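Local coordinates for protein laccase (PDB 4F7K) that probably oxidises phenolic and related substrates at the expense of molecular oxygen, as expected of a laccase of the multicopper oxidase family, at residues H104-E109 with M136-R141. Numbering follows the deposited sequence.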
loop_
_atom_site.group_PDB
_atom_site.type_symbol
_atom_site.label_atom_id
_atom_site.label_comp_id
_atom_site.label_asym_id
_atom_site.label_seq_id
_atom_site.Cartn_x
_atom_site.Cartn_y
_atom_site.Cartn_z
ATOM N N HIS A 104 3.322 -11.983 4.633
ATOM C CA HIS A 104 2.988 -12.555 3.319
ATOM C C HIS A 104 1.553 -13.065 3.228
ATOM O O HIS A 104 1.008 -13.175 2.128
ATOM C CB HIS A 104 3.927 -13.725 3.004
ATOM C CG HIS A 104 3.501 -15.008 3.643
ATOM N ND1 HIS A 104 3.625 -15.241 5.008
ATOM C CD2 HIS A 104 2.886 -16.098 3.124
ATOM C CE1 HIS A 104 3.139 -16.441 5.288
ATOM N NE2 HIS A 104 2.697 -16.983 4.160
ATOM N N ASN A 105 0.960 -13.423 4.372
ATOM C CA ASN A 105 -0.372 -14.002 4.386
ATOM C C ASN A 105 -1.460 -13.048 4.906
ATOM O O ASN A 105 -2.586 -13.476 5.197
ATOM C CB ASN A 105 -0.376 -15.309 5.197
ATOM C CG ASN A 105 0.011 -15.106 6.642
ATOM O OD1 ASN A 105 0.295 -13.982 7.089
ATOM N ND2 ASN A 105 0.051 -16.201 7.381
ATOM N N ARG A 106 -1.138 -11.762 4.977
ATOM C CA ARG A 106 -2.049 -10.777 5.565
ATOM C C ARG A 106 -3.475 -10.709 4.955
ATOM O O ARG A 106 -4.485 -10.426 5.674
ATOM C CB ARG A 106 -1.394 -9.392 5.612
ATOM C CG ARG A 106 -2.170 -8.446 6.511
ATOM C CD ARG A 106 -1.494 -7.112 6.781
ATOM N NE ARG A 106 -2.455 -6.255 7.488
ATOM C CZ ARG A 106 -3.153 -5.303 6.876
ATOM N NH1 ARG A 106 -2.928 -5.061 5.580
ATOM N NH2 ARG A 106 -4.053 -4.573 7.543
ATOM N N SER A 107 -3.574 -11.053 3.676
ATOM C CA SER A 107 -4.846 -10.949 2.951
ATOM C C SER A 107 -5.790 -12.053 3.285
ATOM O O SER A 107 -6.980 -11.950 3.006
ATOM C CB SER A 107 -4.615 -10.946 1.448
ATOM O OG SER A 107 -4.071 -9.709 1.074
ATOM N N TRP A 108 -5.276 -13.116 3.890
ATOM C CA TRP A 108 -6.143 -14.242 4.211
ATOM C C TRP A 108 -6.013 -14.768 5.644
ATOM O O TRP A 108 -6.649 -15.754 5.998
ATOM C CB TRP A 108 -5.966 -15.371 3.187
ATOM C CG TRP A 108 -4.691 -16.158 3.304
ATOM C CD1 TRP A 108 -4.470 -17.240 4.110
ATOM C CD2 TRP A 108 -3.472 -15.941 2.581
ATOM N NE1 TRP A 108 -3.182 -17.698 3.955
ATOM C CE2 TRP A 108 -2.547 -16.923 3.020
ATOM C CE3 TRP A 108 -3.060 -15.000 1.620
ATOM C CZ2 TRP A 108 -1.255 -17.014 2.511
ATOM C CZ3 TRP A 108 -1.762 -15.091 1.104
ATOM C CH2 TRP A 108 -0.876 -16.086 1.553
ATOM N N GLU A 109 -5.199 -14.123 6.467
ATOM C CA GLU A 109 -5.119 -14.522 7.863
ATOM C C GLU A 109 -5.463 -13.348 8.762
ATOM O O GLU A 109 -4.679 -12.395 8.872
ATOM C CB GLU A 109 -3.705 -15.022 8.229
ATOM C CG GLU A 109 -3.295 -16.322 7.541
ATOM C CD GLU A 109 -3.990 -17.606 8.054
ATOM O OE1 GLU A 109 -4.785 -17.573 9.041
ATOM O OE2 GLU A 109 -3.714 -18.670 7.447
ATOM N N MET A 136 -2.329 5.918 6.970
ATOM C CA MET A 136 -2.701 4.532 6.769
ATOM C C MET A 136 -4.178 4.369 7.116
ATOM O O MET A 136 -4.625 4.620 8.273
ATOM C CB MET A 136 -1.785 3.586 7.574
ATOM C CG MET A 136 -0.346 3.506 7.004
ATOM S SD MET A 136 0.917 2.970 8.236
ATOM C CE MET A 136 1.059 4.401 9.339
ATOM N N ILE A 137 -4.952 3.999 6.112
ATOM C CA ILE A 137 -6.381 3.860 6.312
ATOM C C ILE A 137 -6.720 2.381 6.397
ATOM O O ILE A 137 -6.300 1.591 5.559
ATOM C CB ILE A 137 -7.187 4.573 5.201
ATOM C CG1 ILE A 137 -6.746 6.042 5.104
ATOM C CG2 ILE A 137 -8.689 4.473 5.465
ATOM C CD1 ILE A 137 -7.399 6.853 3.948
ATOM N N ASP A 138 -7.440 2.002 7.448
ATOM C CA ASP A 138 -7.780 0.587 7.663
ATOM C C ASP A 138 -9.197 0.575 8.239
ATOM O O ASP A 138 -9.697 1.587 8.733
ATOM C CB ASP A 138 -6.757 -0.016 8.650
ATOM C CG ASP A 138 -6.602 -1.539 8.545
ATOM O OD1 ASP A 138 -7.356 -2.186 7.754
ATOM O OD2 ASP A 138 -5.691 -2.066 9.292
ATOM N N ASP A 139 -9.892 -0.542 8.147
ATOM C CA ASP A 139 -11.104 -0.630 8.954
ATOM C C ASP A 139 -11.104 -1.834 9.868
ATOM O O ASP A 139 -10.230 -2.694 9.768
ATOM C CB ASP A 139 -12.348 -0.527 8.101
ATOM C CG ASP A 139 -12.693 -1.798 7.481
ATOM O OD1 ASP A 139 -11.733 -2.453 7.004
ATOM O OD2 ASP A 139 -13.896 -2.135 7.510
ATOM N N TRP A 140 -12.019 -1.867 10.826
ATOM C CA TRP A 140 -11.903 -2.877 11.873
ATOM C C TRP A 140 -13.286 -3.266 12.387
ATOM O O TRP A 140 -14.187 -2.446 12.442
ATOM C CB TRP A 140 -11.105 -2.395 13.102
ATOM C CG TRP A 140 -9.642 -2.129 12.972
ATOM C CD1 TRP A 140 -8.601 -2.967 13.267
ATOM C CD2 TRP A 140 -9.064 -0.882 12.605
ATOM N NE1 TRP A 140 -7.388 -2.315 13.044
ATOM C CE2 TRP A 140 -7.665 -1.033 12.639
ATOM C CE3 TRP A 140 -9.607 0.351 12.242
ATOM C CZ2 TRP A 140 -6.812 -0.003 12.337
ATOM C CZ3 TRP A 140 -8.775 1.365 11.946
ATOM C CH2 TRP A 140 -7.383 1.196 11.970
ATOM N N ARG A 141 -13.419 -4.519 12.770
ATOM C CA ARG A 141 -14.608 -4.972 13.479
ATOM C C ARG A 141 -14.098 -5.278 14.863
ATOM O O ARG A 141 -13.341 -6.228 15.066
ATOM C CB ARG A 141 -15.204 -6.190 12.782
#
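Arg106 and Asp138 form a buried salt bridge, and this one pair is the whole of the contact between loop residues 104-109 and strand segment 136-141. NH2 of Arg106 stands 3.5 Å from OD2 of Asp138, while OD1 of Asp138 is farther from the same nitrogen, at 4.1 Å. The carboxylate therefore uses one oxygen, not a two-pronged grip. That oxygen lies at the guanidinium edge, near its plane, with the carboxylate turned by 68° against the guanidinium.

Both side chains reach out from opposite directions. In Arg106, CG lies anti to the backbone N (chi1 -166°) and the chain stays extended from there to NE, carrying its charge from the loop to the strand.

Hydrogen bonds to other parts of the chain also hold the guanidinium: the carbonyl O of Val191, bound through NH1, is the strongest polar partner of Arg106, and NE bonds to that of Lys113. Together these bonds probably set the rotation of the group. The Lys113 ammonium makes a weak, long ion pair with Asp138 OD1, so positive charge from two residues probably favours the ionised carboxylate in this buried setting.

Packing comes from neighbouring residues. Tyr116 on strand 116-122 touches both Arg106 and Asp138, and CB of Asp138 sits 3.5 Å above one face of the Trp140 ring, toward its rim.

The bridge ties a loop following strand 97-103, in the first multicopper oxidase family region, to strand 131-140 of the second, a polar link between consecutive cupredoxin-like beta domains of a laccase.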